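Histone FOLD protein (Methanopyrus kandleri, PDB 1F1E) probably packages DNA as an archaeal histone, joining two histone folds in one chain that pairs with a second copy. Local coordinates at residues Phe34-Ala43 against Tyr108-Leu119. Sequence-based numbering, arbitrary orientation.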
loop_
_atom_site.group_PDB
_atom_site.type_symbol
_atom_site.label_atom_id
_atom_site.label_comp_id
_atom_site.label_asym_id
_atom_site.label_seq_id
_atom_site.Cartn_x
_atom_site.Cartn_y
_atom_site.Cartn_z
ATOM N N PHE A 34 -15.774 4.239 2.975
ATOM C CA PHE A 34 -14.419 3.777 2.865
ATOM C C PHE A 34 -13.952 2.773 3.930
ATOM O O PHE A 34 -13.322 1.783 3.595
ATOM C CB PHE A 34 -13.483 5.010 2.864
ATOM C CG PHE A 34 -12.037 4.563 2.860
ATOM C CD1 PHE A 34 -11.497 4.124 1.647
ATOM C CD2 PHE A 34 -11.272 4.643 4.002
ATOM C CE1 PHE A 34 -10.180 3.730 1.655
ATOM C CE2 PHE A 34 -9.968 4.171 3.998
ATOM C CZ PHE A 34 -9.462 3.761 2.808
ATOM N N VAL A 35 -14.248 3.072 5.180
ATOM C CA VAL A 35 -13.692 2.214 6.249
ATOM C C VAL A 35 -14.086 0.766 6.065
ATOM O O VAL A 35 -13.192 -0.083 6.206
ATOM C CB VAL A 35 -13.974 2.784 7.654
ATOM C CG1 VAL A 35 -13.607 1.839 8.768
ATOM C CG2 VAL A 35 -13.195 4.089 7.777
ATOM N N PRO A 36 -15.320 0.371 5.796
ATOM C CA PRO A 36 -15.584 -1.053 5.587
ATOM C C PRO A 36 -14.839 -1.631 4.409
ATOM O O PRO A 36 -14.431 -2.784 4.437
ATOM C CB PRO A 36 -17.126 -1.061 5.388
ATOM C CG PRO A 36 -17.588 0.168 6.064
ATOM C CD PRO A 36 -16.551 1.201 5.749
ATOM N N THR A 37 -14.661 -0.888 3.329
ATOM C CA THR A 37 -13.894 -1.362 2.179
ATOM C C THR A 37 -12.433 -1.561 2.534
ATOM O O THR A 37 -11.831 -2.564 2.164
ATOM C CB THR A 37 -14.026 -0.321 1.043
ATOM O OG1 THR A 37 -15.359 -0.357 0.545
ATOM C CG2 THR A 37 -13.123 -0.624 -0.118
HETATM N N MSE A 38 -11.872 -0.590 3.327
HETATM C CA MSE A 38 -10.516 -0.741 3.832
HETATM C C MSE A 38 -10.387 -1.946 4.737
HETATM O O MSE A 38 -9.429 -2.692 4.629
HETATM C CB MSE A 38 -10.065 0.528 4.547
HETATM C CG MSE A 38 -8.697 0.434 5.113
HETATM SE SE MSE A 38 -8.590 -0.235 6.793
HETATM C CE MSE A 38 -9.397 1.009 7.770
ATOM N N ALA A 39 -11.325 -2.151 5.628
ATOM C CA ALA A 39 -11.269 -3.300 6.515
ATOM C C ALA A 39 -11.260 -4.586 5.722
ATOM O O ALA A 39 -10.530 -5.540 6.043
ATOM C CB ALA A 39 -12.406 -3.277 7.525
ATOM N N GLU A 40 -12.086 -4.658 4.663
ATOM C CA GLU A 40 -12.133 -5.850 3.832
ATOM C C GLU A 40 -10.838 -6.047 3.074
ATOM O O GLU A 40 -10.346 -7.174 2.965
ATOM C CB GLU A 40 -13.366 -5.744 2.921
ATOM C CG GLU A 40 -13.502 -6.915 1.999
ATOM C CD GLU A 40 -14.878 -7.094 1.402
ATOM O OE1 GLU A 40 -15.717 -6.240 1.600
ATOM O OE2 GLU A 40 -15.060 -8.128 0.785
ATOM N N TYR A 41 -10.288 -4.983 2.542
ATOM C CA TYR A 41 -9.038 -5.004 1.853
ATOM C C TYR A 41 -7.933 -5.559 2.759
ATOM O O TYR A 41 -7.129 -6.386 2.393
ATOM C CB TYR A 41 -8.718 -3.580 1.349
ATOM C CG TYR A 41 -7.245 -3.412 1.050
ATOM C CD1 TYR A 41 -6.609 -3.835 -0.095
ATOM C CD2 TYR A 41 -6.455 -2.757 1.966
ATOM C CE1 TYR A 41 -5.267 -3.623 -0.263
ATOM C CE2 TYR A 41 -5.094 -2.537 1.822
ATOM C CZ TYR A 41 -4.511 -2.989 0.663
ATOM O OH TYR A 41 -3.149 -2.777 0.491
ATOM N N VAL A 42 -7.908 -5.068 4.010
ATOM C CA VAL A 42 -6.913 -5.484 4.980
ATOM C C VAL A 42 -7.121 -6.944 5.326
ATOM O O VAL A 42 -6.177 -7.707 5.426
ATOM C CB VAL A 42 -6.898 -4.621 6.228
ATOM C CG1 VAL A 42 -5.934 -5.162 7.244
ATOM C CG2 VAL A 42 -6.493 -3.185 5.852
ATOM N N ALA A 43 -8.323 -7.396 5.458
ATOM C CA ALA A 43 -8.596 -8.806 5.766
ATOM C C ALA A 43 -8.170 -9.714 4.603
ATOM O O ALA A 43 -7.543 -10.783 4.811
ATOM C CB ALA A 43 -10.056 -8.955 6.087
ATOM N N TYR A 108 -5.413 -7.357 14.057
ATOM C CA TYR A 108 -6.200 -6.880 12.904
ATOM C C TYR A 108 -7.110 -5.729 13.312
ATOM O O TYR A 108 -7.205 -4.694 12.621
ATOM C CB TYR A 108 -7.000 -8.055 12.377
ATOM C CG TYR A 108 -8.002 -7.593 11.334
ATOM C CD1 TYR A 108 -7.611 -7.183 10.075
ATOM C CD2 TYR A 108 -9.325 -7.531 11.622
ATOM C CE1 TYR A 108 -8.564 -6.766 9.174
ATOM C CE2 TYR A 108 -10.301 -7.109 10.747
ATOM C CZ TYR A 108 -9.888 -6.706 9.487
ATOM O OH TYR A 108 -10.834 -6.295 8.632
ATOM N N ASN A 109 -7.789 -5.889 14.469
ATOM C CA ASN A 109 -8.632 -4.823 14.974
ATOM C C ASN A 109 -7.831 -3.548 15.238
ATOM O O ASN A 109 -8.236 -2.471 14.748
ATOM C CB ASN A 109 -9.308 -5.337 16.253
ATOM C CG ASN A 109 -10.635 -4.707 16.545
ATOM O OD1 ASN A 109 -11.110 -3.789 15.912
ATOM N ND2 ASN A 109 -11.247 -5.285 17.587
ATOM N N LYS A 110 -6.705 -3.659 15.918
ATOM C CA LYS A 110 -5.881 -2.451 16.123
ATOM C C LYS A 110 -5.407 -1.861 14.826
ATOM O O LYS A 110 -5.363 -0.650 14.685
ATOM C CB LYS A 110 -4.659 -2.834 16.987
ATOM C CG LYS A 110 -5.028 -3.055 18.437
ATOM C CD LYS A 110 -3.533 -3.331 19.298
ATOM N N LEU A 111 -5.091 -2.680 13.834
ATOM C CA LEU A 111 -4.650 -2.159 12.557
ATOM C C LEU A 111 -5.760 -1.365 11.895
ATOM O O LEU A 111 -5.495 -0.272 11.407
ATOM C CB LEU A 111 -4.207 -3.337 11.699
ATOM C CG LEU A 111 -3.713 -3.054 10.279
ATOM C CD1 LEU A 111 -2.640 -1.966 10.253
ATOM C CD2 LEU A 111 -3.213 -4.304 9.581
ATOM N N ILE A 112 -6.953 -1.899 11.752
ATOM C CA ILE A 112 -7.967 -1.167 11.024
ATOM C C ILE A 112 -8.395 0.052 11.815
ATOM O O ILE A 112 -8.743 1.081 11.242
ATOM C CB ILE A 112 -9.139 -2.081 10.601
ATOM C CG1 ILE A 112 -9.953 -2.665 11.728
ATOM C CG2 ILE A 112 -8.650 -3.164 9.657
ATOM C CD1 ILE A 112 -11.216 -3.380 11.290
ATOM N N CYS A 113 -8.427 -0.034 13.146
ATOM C CA CYS A 113 -8.823 1.130 13.923
ATOM C C CYS A 113 -7.739 2.211 13.893
ATOM O O CYS A 113 -8.111 3.375 13.688
ATOM C CB CYS A 113 -9.171 0.706 15.335
ATOM S SG CYS A 113 -10.628 -0.339 15.446
ATOM N N ARG A 114 -6.498 1.791 14.075
ATOM C CA ARG A 114 -5.427 2.760 14.010
ATOM C C ARG A 114 -5.366 3.375 12.621
ATOM O O ARG A 114 -5.149 4.576 12.462
ATOM C CB ARG A 114 -4.096 2.145 14.352
ATOM C CG ARG A 114 -2.901 3.052 14.175
ATOM C CD ARG A 114 -2.938 4.305 15.064
ATOM N NE ARG A 114 -1.917 5.190 14.620
ATOM C CZ ARG A 114 -1.870 6.508 14.580
ATOM N NH1 ARG A 114 -2.880 7.214 15.024
ATOM N NH2 ARG A 114 -0.798 7.100 14.087
ATOM N N ALA A 115 -5.597 2.591 11.553
ATOM C CA ALA A 115 -5.583 3.110 10.205
ATOM C C ALA A 115 -6.679 4.145 10.019
ATOM O O ALA A 115 -6.479 5.188 9.392
ATOM C CB ALA A 115 -5.707 2.014 9.194
ATOM N N THR A 116 -7.823 3.919 10.630
ATOM C CA THR A 116 -8.927 4.872 10.563
ATOM C C THR A 116 -8.596 6.181 11.322
ATOM O O THR A 116 -8.828 7.238 10.760
ATOM C CB THR A 116 -10.187 4.207 11.119
ATOM O OG1 THR A 116 -10.534 3.087 10.339
ATOM C CG2 THR A 116 -11.399 5.121 11.033
ATOM N N GLU A 117 -8.036 6.043 12.514
ATOM C CA GLU A 117 -7.590 7.187 13.275
ATOM C C GLU A 117 -6.535 7.971 12.525
ATOM O O GLU A 117 -6.552 9.186 12.442
ATOM C CB GLU A 117 -7.042 6.664 14.607
ATOM C CG GLU A 117 -6.576 7.766 15.551
ATOM C CD GLU A 117 -5.994 7.098 16.790
ATOM O OE1 GLU A 117 -4.893 6.535 16.735
ATOM O OE2 GLU A 117 -6.728 7.181 17.779
ATOM N N GLU A 118 -5.595 7.265 11.917
ATOM C CA GLU A 118 -4.557 7.896 11.115
ATOM C C GLU A 118 -5.116 8.640 9.901
ATOM O O GLU A 118 -4.673 9.738 9.537
ATOM C CB GLU A 118 -3.550 6.870 10.668
ATOM C CG GLU A 118 -2.255 7.405 10.181
ATOM C CD GLU A 118 -1.376 6.155 9.981
ATOM O OE1 GLU A 118 -0.316 6.015 10.601
ATOM O OE2 GLU A 118 -1.834 5.328 9.167
ATOM N N LEU A 119 -6.147 8.037 9.348
ATOM C CA LEU A 119 -6.851 8.777 8.280
ATOM C C LEU A 119 -7.451 10.073 8.779
ATOM O O LEU A 119 -7.412 11.087 8.065
ATOM C CB LEU A 119 -7.909 7.863 7.701
ATOM C CG LEU A 119 -8.513 8.257 6.365
ATOM C CD1 LEU A 119 -7.458 8.089 5.244
ATOM C CD2 LEU A 119 -9.815 7.529 6.142
#
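Ala-39 and Ile-112 meet where the long central helices of two histone folds cross, helix 25-51 against helix 102-129. The antiparallel crossing, 140° between the segment axes, is that of the handshake dimer, made here within one chain. Alanine suits the closest approach of the two backbones: the CA atoms of Ala-39 and Ile-112 come within 6.0 Å, and the small methyl of Ala-39 accepts CD1 of Ile-112. Ile-112 fits because its two branches divide the work, CD1 going to Ala-39 while CG2 faces selenomethionine Met-38, 4.1 Å from SE in one of that residue's two conformers. In this conformer, bends at chi2 (-88°) and chi3 (-66°) fold the flexible Met-38 chain toward the partner helix, setting CE 3.5 Å from OG1 of Thr-116 and close to CB of Ala-115.

Toward one end, Val-42 packs its CG1 against the edge of the Tyr-108 ring, 3.6 Å from CE1, and also touches CD2 of Leu-111; Leu-66 of helix 60-70 adjoins this cluster. A tyrosine serves here because its ring fills apolar space while its hydroxyl gives a hydrogen bond to the carbonyl of Ala-39. Replacing it with a phenylalanine would probably cost that oxygen its second donor and leave a small gap beside the methyls of Ala-39 and Ala-43.

On the solvent side charged residues replace this apolar packing: Glu-40 turns away from the partner helix, and Arg-114 joins Glu-117 and Glu-118 in a salt-bridge network. Thr-116, though buried, spends its hydroxyl on the carbonyl of Ile-112, so it can face the methyls of Val-35. At Ala-39 O, the OH of Tyr-108 arrives at 2.7 Å from above the carbonyl plane, opposite the face used by Ala-43 N.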